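Local coordinates for protein virulence factor (Pectobacterium carotovorum, PDB 2W3Y) that acts as an S-palmitoylated virulence factor of a Drosophila pathogen and binds to lipid vesicles, at residues L169-T174 and F191-T196. Sequence-based numbering, arbitrary orientation.
Sequences LYAYST and FLIYGT. With PLM (palmitic acid), chain C.
Tyr172 reaches across to the neighbouring strand, where Leu192 lies against one face of its ring and Tyr194 meets its edge and hydroxyl, all on the same face of the sheet. Its CG sits between the backbone N and the carbonyl carbon (chi1 71°), and the ring leans over Leu192, whose CB makes a CH-pi contact 3.8 Å from the centroid of the Tyr172 ring. Leu192 CD1 packs farther out, 3.5 Å from Tyr172 CE1. The far edge of the same ring points at the face of Tyr194 in a T-shaped stack, with planes at 80° and Tyr172 OH 3.4 Å from Tyr194 CZ, near the rim. The hydroxyl's hydrogen bond goes to Ala133 O, which ties down the tip of the ring. Beneath these side chains, Tyr170 with Tyr194 and Tyr172 with Leu192 form antiparallel hydrogen-bonded pairs; the bond from Tyr172 N to Leu192 O is nearly straight at 3.1 Å. The face carrying Tyr170 and Tyr194 lines the site of the methyl end of the palmitic acid chain, in keeping with an S-palmitoylated protein: CF lies over a face of the Tyr170 ring, 3.6 Å from Tyr170 CG, and 3.8 Å from Tyr194 CD2. On the reverse face, Ala171 CB meets Ile193 CD1. The contact is a buried part of the beta hairpin 166-179/185-198, flanked by strands 40-49 and 214-228, while helices 57-81 and 91-105 cover the face bearing Ala171, Phe191 and Ile193.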
# COMPACT_ATOMS: atom_id res chain seq x y z
N LEU A 169 -1.99 -9.19 0.00
CA LEU A 169 -1.18 -8.08 0.51
C LEU A 169 -1.66 -6.73 -0.08
O LEU A 169 -2.10 -6.68 -1.22
CB LEU A 169 0.31 -8.29 0.17
CG LEU A 169 1.06 -9.57 0.62
CD1 LEU A 169 0.84 -10.75 -0.33
CD2 LEU A 169 2.58 -9.32 0.75
N TYR A 170 -1.61 -5.68 0.74
CA TYR A 170 -1.75 -4.30 0.31
C TYR A 170 -0.36 -3.67 0.36
O TYR A 170 0.26 -3.63 1.42
CB TYR A 170 -2.72 -3.51 1.20
CG TYR A 170 -4.16 -3.62 0.76
CD1 TYR A 170 -4.76 -4.87 0.68
CD2 TYR A 170 -4.91 -2.49 0.38
CE1 TYR A 170 -6.07 -5.00 0.27
CE2 TYR A 170 -6.24 -2.62 -0.04
CZ TYR A 170 -6.80 -3.91 -0.10
OH TYR A 170 -8.10 -4.15 -0.50
N ALA A 171 0.11 -3.21 -0.79
CA ALA A 171 1.37 -2.46 -0.91
C ALA A 171 0.98 -1.06 -1.39
O ALA A 171 0.66 -0.86 -2.56
CB ALA A 171 2.29 -3.13 -1.89
N TYR A 172 0.98 -0.11 -0.46
CA TYR A 172 0.32 1.16 -0.69
C TYR A 172 0.96 2.34 0.00
O TYR A 172 1.89 2.18 0.80
CB TYR A 172 -1.19 1.05 -0.32
CG TYR A 172 -1.56 0.93 1.16
CD1 TYR A 172 -2.15 1.99 1.85
CD2 TYR A 172 -1.34 -0.27 1.86
CE1 TYR A 172 -2.52 1.88 3.21
CE2 TYR A 172 -1.70 -0.40 3.22
CZ TYR A 172 -2.30 0.68 3.88
OH TYR A 172 -2.66 0.56 5.21
N SER A 173 0.50 3.54 -0.36
CA SER A 173 0.81 4.77 0.35
C SER A 173 -0.47 5.53 0.66
O SER A 173 -1.48 5.37 -0.04
CB SER A 173 1.81 5.66 -0.45
OG SER A 173 1.25 6.14 -1.67
N THR A 174 -0.43 6.31 1.75
CA THR A 174 -1.51 7.25 2.10
C THR A 174 -0.92 8.66 2.16
O THR A 174 0.25 8.86 2.51
CB THR A 174 -2.23 6.94 3.45
OG1 THR A 174 -1.41 7.34 4.55
CG2 THR A 174 -2.60 5.46 3.58
N PHE A 191 4.20 5.17 3.93
CA PHE A 191 4.51 3.96 3.17
C PHE A 191 4.08 2.77 4.05
O PHE A 191 4.53 2.65 5.20
CB PHE A 191 6.02 3.93 2.88
CG PHE A 191 6.53 2.64 2.26
CD1 PHE A 191 6.57 2.46 0.89
CD2 PHE A 191 7.03 1.61 3.08
CE1 PHE A 191 7.09 1.27 0.33
CE2 PHE A 191 7.53 0.43 2.53
CZ PHE A 191 7.56 0.25 1.16
N LEU A 192 3.18 1.94 3.53
CA LEU A 192 2.58 0.81 4.30
C LEU A 192 2.53 -0.51 3.52
O LEU A 192 2.12 -0.52 2.36
CB LEU A 192 1.16 1.19 4.75
CG LEU A 192 1.03 2.39 5.70
CD1 LEU A 192 -0.37 3.01 5.70
CD2 LEU A 192 1.47 2.02 7.13
N ILE A 193 2.98 -1.61 4.15
CA ILE A 193 2.79 -2.96 3.58
C ILE A 193 2.02 -3.80 4.60
O ILE A 193 2.49 -4.00 5.71
CB ILE A 193 4.10 -3.71 3.20
CG1 ILE A 193 5.17 -2.80 2.53
CG2 ILE A 193 3.75 -4.96 2.35
CD1 ILE A 193 4.94 -2.48 1.03
N TYR A 194 0.83 -4.24 4.21
CA TYR A 194 -0.05 -5.03 5.09
C TYR A 194 -0.21 -6.38 4.46
O TYR A 194 -0.24 -6.49 3.22
CB TYR A 194 -1.42 -4.38 5.24
CG TYR A 194 -1.51 -3.23 6.22
CD1 TYR A 194 -0.38 -2.46 6.56
CD2 TYR A 194 -2.73 -2.87 6.77
CE1 TYR A 194 -0.48 -1.40 7.45
CE2 TYR A 194 -2.83 -1.81 7.65
CZ TYR A 194 -1.72 -1.09 7.99
OH TYR A 194 -1.87 -0.04 8.88
N GLY A 195 -0.32 -7.42 5.29
CA GLY A 195 -0.42 -8.78 4.77
C GLY A 195 -1.43 -9.62 5.53
O GLY A 195 -1.43 -9.64 6.76
N THR A 196 -2.30 -10.28 4.78
CA THR A 196 -3.26 -11.24 5.35
C THR A 196 -3.44 -12.42 4.38
O THR A 196 -2.59 -12.64 3.49
CB THR A 196 -4.61 -10.53 5.79
OG1 THR A 196 -5.39 -11.37 6.67
CG2 THR A 196 -5.46 -10.05 4.59
C1 PLM C . -15.93 -6.94 -3.28
O2 PLM C . -16.74 -7.67 -3.91
C2 PLM C . -14.96 -7.55 -2.28
C3 PLM C . -13.50 -7.53 -2.75
C4 PLM C . -12.54 -8.18 -1.76
C5 PLM C . -12.21 -7.28 -0.57
C6 PLM C . -11.79 -8.07 0.67
C7 PLM C . -11.08 -7.18 1.68
C8 PLM C . -11.22 -7.66 3.13
C9 PLM C . -9.88 -8.22 3.61
CA PLM C . -9.21 -7.39 4.69
CB PLM C . -7.91 -6.75 4.19
CC PLM C . -7.59 -5.50 4.99
CD PLM C . -7.08 -4.37 4.11
CE PLM C . -5.69 -3.96 4.56
CF PLM C . -5.32 -2.57 4.04